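Local coordinates for TraI domain-containing protein (Salmonella typhi, PDB 2IPQ) that is of unknown function but, as the C-terminal domain of a TraI-like protein, is probably related to the nickase/helicases of conjugal DNA transfer, at residues A[24-29]-A[33-38]. Residues are numbered along the deposited sequence; the frame is centred on the assembly and turned at random.
Sequences IPVNTA and VHLTCG
Val26 and Asn27 draw their backbone up to Val33 and His34 at the start of strand 33-36, and Asn27 N donates to Val33 O (2.9 Å, N-H...O angle 153°) in the plane of that carbonyl. Next to this bond, the CA-H of Val26 points at the same oxygen, 3.2 Å from Val26 CA to Val33 O, so one carbonyl receives both. Asn27 then takes over with its side chain. Its backbone sits in the left-handed region, and with CG anti to its carbonyl carbon (chi1 -74°) OD1 turns back to accept a hydrogen bond from Leu35 N at 2.9 Å, nearly straight at 165°. An amide oxygen thus does what a partner strand's carbonyl would do. Beside this, Val26 CG2 meets Leu35 CD1 at 3.3 Å, tighter than normal van der Waals contact, though part of that closeness may be error in the model; it also meets Val33 CG1. Ile24 CG2 touches the other methyl, Val33 CG2, at 4.0 Å, and both residues pack on Leu19 of helix 4-20. The His34 ring has Asn27 N over one face, offset toward the rim, and Thr28 O at its edge, 2.9 Å from CE1. Its nitrogens are held elsewhere: ND1 by Ser128 OG, NE2 by Ala31 O. Strand 33-36 is an outermost strand of the domain's antiparallel sheet, hydrogen-bonded to strand 39-43 through His34 and Phe41; the loop coming from helix 4-20 runs alongside its first residues in roughly the same direction, a non-strand segment held to the sheet's edge by one main-chain and one side-chain-to-main-chain bond from Asn27.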
ATOM      1  N   ILE A  24       3.412 -10.637   1.789  1.00 55.47           N
ATOM      2  CA  ILE A  24       3.906  -9.278   2.068  1.00 54.48           C
ATOM      3  C   ILE A  24       3.351  -8.891   3.448  1.00 52.97           C
ATOM      4  O   ILE A  24       2.150  -8.984   3.650  1.00 53.71           O
ATOM      5  CB  ILE A  24       3.386  -8.291   0.968  1.00 52.62           C
ATOM      6  CG1 ILE A  24       4.075  -8.545  -0.378  1.00 51.78           C
ATOM      7  CG2 ILE A  24       3.556  -6.821   1.347  1.00 56.69           C
ATOM      8  CD1 ILE A  24       3.234  -8.048  -1.570  1.00 50.73           C
ATOM      9  N   PRO A  25       4.223  -8.483   4.404  1.00 52.79           N
ATOM     10  CA  PRO A  25       3.754  -8.058   5.736  1.00 52.17           C
ATOM     11  C   PRO A  25       2.722  -6.915   5.740  1.00 52.22           C
ATOM     12  O   PRO A  25       2.845  -5.939   5.012  1.00 47.88           O
ATOM     13  CB  PRO A  25       5.037  -7.614   6.437  1.00 52.82           C
ATOM     14  CG  PRO A  25       6.122  -8.477   5.761  1.00 55.65           C
ATOM     15  CD  PRO A  25       5.693  -8.419   4.304  1.00 51.58           C
ATOM     16  N   VAL A  26       1.711  -7.043   6.587  1.00 53.48           N
ATOM     17  CA  VAL A  26       0.581  -6.123   6.548  1.00 54.87           C
ATOM     18  C   VAL A  26       0.246  -5.905   8.047  1.00 54.87           C
ATOM     19  O   VAL A  26       0.374  -6.838   8.827  1.00 51.76           O
ATOM     20  CB  VAL A  26      -0.565  -6.802   5.696  1.00 57.24           C
ATOM     21  CG1 VAL A  26      -1.135  -8.041   6.410  1.00 55.73           C
ATOM     22  CG2 VAL A  26      -1.635  -5.848   5.306  1.00 58.72           C
ATOM     23  N   ASN A  27      -0.146  -4.689   8.456  1.00 52.92           N
ATOM     24  CA  ASN A  27      -0.856  -4.495   9.721  1.00 49.76           C
ATOM     25  C   ASN A  27       0.036  -4.614  10.926  1.00 51.50           C
ATOM     26  O   ASN A  27      -0.396  -5.007  12.021  1.00 53.76           O
ATOM     27  CB  ASN A  27      -2.017  -5.477   9.843  1.00 47.49           C
ATOM     28  CG  ASN A  27      -3.172  -5.108   8.969  1.00 50.09           C
ATOM     29  OD1 ASN A  27      -3.160  -4.055   8.311  1.00 44.20           O
ATOM     30  ND2 ASN A  27      -4.181  -5.970   8.932  1.00 46.36           N
ATOM     31  N   THR A  28       1.299  -4.276  10.722  1.00 54.14           N
ATOM     32  CA  THR A  28       2.327  -4.450  11.729  1.00 54.26           C
ATOM     33  C   THR A  28       2.932  -3.071  11.915  1.00 54.62           C
ATOM     34  O   THR A  28       2.819  -2.232  11.030  1.00 53.86           O
ATOM     35  CB  THR A  28       3.386  -5.437  11.220  1.00 56.80           C
ATOM     36  OG1 THR A  28       3.079  -6.752  11.712  1.00 59.21           O
ATOM     37  CG2 THR A  28       4.771  -5.064  11.701  1.00 62.11           C
ATOM     38  N   ALA A  29       3.553  -2.839  13.067  1.00 54.47           N
ATOM     39  CA  ALA A  29       4.219  -1.582  13.363  1.00 54.15           C
ATOM     40  C   ALA A  29       5.250  -1.246  12.285  1.00 54.80           C
ATOM     41  O   ALA A  29       5.603  -0.089  12.113  1.00 57.38           O
ATOM     42  CB  ALA A  29       4.895  -1.657  14.756  1.00 54.44           C
ATOM     43  N   VAL A  33       2.149  -1.897   4.334  1.00 52.57           N
ATOM     44  CA  VAL A  33       0.783  -2.120   3.918  1.00 50.87           C
ATOM     45  C   VAL A  33      -0.095  -2.241   5.148  1.00 52.61           C
ATOM     46  O   VAL A  33       0.234  -2.979   6.099  1.00 50.02           O
ATOM     47  CB  VAL A  33       0.638  -3.377   2.997  1.00 53.05           C
ATOM     48  CG1 VAL A  33      -0.816  -3.476   2.440  1.00 49.43           C
ATOM     49  CG2 VAL A  33       1.639  -3.304   1.791  1.00 50.20           C
ATOM     50  N   HIS A  34      -1.206  -1.500   5.133  1.00 51.53           N
ATOM     51  CA  HIS A  34      -2.160  -1.498   6.229  1.00 48.43           C
ATOM     52  C   HIS A  34      -3.589  -1.480   5.723  1.00 50.42           C
ATOM     53  O   HIS A  34      -3.960  -0.661   4.874  1.00 53.40           O
ATOM     54  CB  HIS A  34      -1.901  -0.292   7.111  1.00 48.04           C
ATOM     55  CG  HIS A  34      -0.652  -0.424   7.919  1.00 52.53           C
ATOM     56  ND1 HIS A  34      -0.647  -0.929   9.210  1.00 50.38           N
ATOM     57  CD2 HIS A  34       0.640  -0.140   7.614  1.00 49.17           C
ATOM     58  CE1 HIS A  34       0.595  -0.949   9.663  1.00 48.10           C
ATOM     59  NE2 HIS A  34       1.393  -0.476   8.715  1.00 56.97           N
ATOM     60  N   LEU A  35      -4.407  -2.384   6.235  1.00 50.66           N
ATOM     61  CA  LEU A  35      -5.841  -2.387   5.923  1.00 50.48           C
ATOM     62  C   LEU A  35      -6.587  -1.377   6.782  1.00 52.80           C
ATOM     63  O   LEU A  35      -6.324  -1.276   7.994  1.00 52.70           O
ATOM     64  CB  LEU A  35      -6.416  -3.776   6.171  1.00 48.04           C
ATOM     65  CG  LEU A  35      -6.235  -4.697   4.962  1.00 53.85           C
ATOM     66  CD1 LEU A  35      -4.819  -5.229   4.907  1.00 50.54           C
ATOM     67  CD2 LEU A  35      -7.272  -5.818   4.932  1.00 54.20           C
ATOM     68  N   THR A  36      -7.517  -0.642   6.172  1.00 53.91           N
ATOM     69  CA  THR A  36      -8.286   0.366   6.901  1.00 55.50           C
ATOM     70  C   THR A  36      -9.615   0.719   6.269  1.00 52.80           C
ATOM     71  O   THR A  36      -9.655   1.236   5.173  1.00 54.77           O
ATOM     72  CB  THR A  36      -7.514   1.686   7.042  1.00 57.87           C
ATOM     73  OG1 THR A  36      -6.150   1.411   7.411  1.00 68.24           O
ATOM     74  CG2 THR A  36      -8.158   2.563   8.121  1.00 60.07           C
ATOM     75  N   CYS A  37     -10.699   0.413   6.972  0.50 51.90           N
ATOM     76  CA  CYS A  37     -12.048   0.893   6.635  0.50 50.59           C
ATOM     77  C   CYS A  37     -12.425   0.772   5.161  0.50 49.42           C
ATOM     78  O   CYS A  37     -12.996   1.709   4.601  0.50 48.26           O
ATOM     79  CB  CYS A  37     -12.227   2.339   7.093  0.50 50.12           C
ATOM     80  SG  CYS A  37     -12.150   2.554   8.878  0.50 50.18           S
ATOM     81  N   GLY A  38     -12.103  -0.371   4.545  1.00 47.27           N
ATOM     82  CA  GLY A  38     -12.542  -0.668   3.194  1.00 45.21           C
ATOM     83  C   GLY A  38     -11.418  -0.545   2.196  1.00 45.15           C
ATOM     84  O   GLY A  38     -11.614  -0.783   1.010  1.00 44.35           O
TER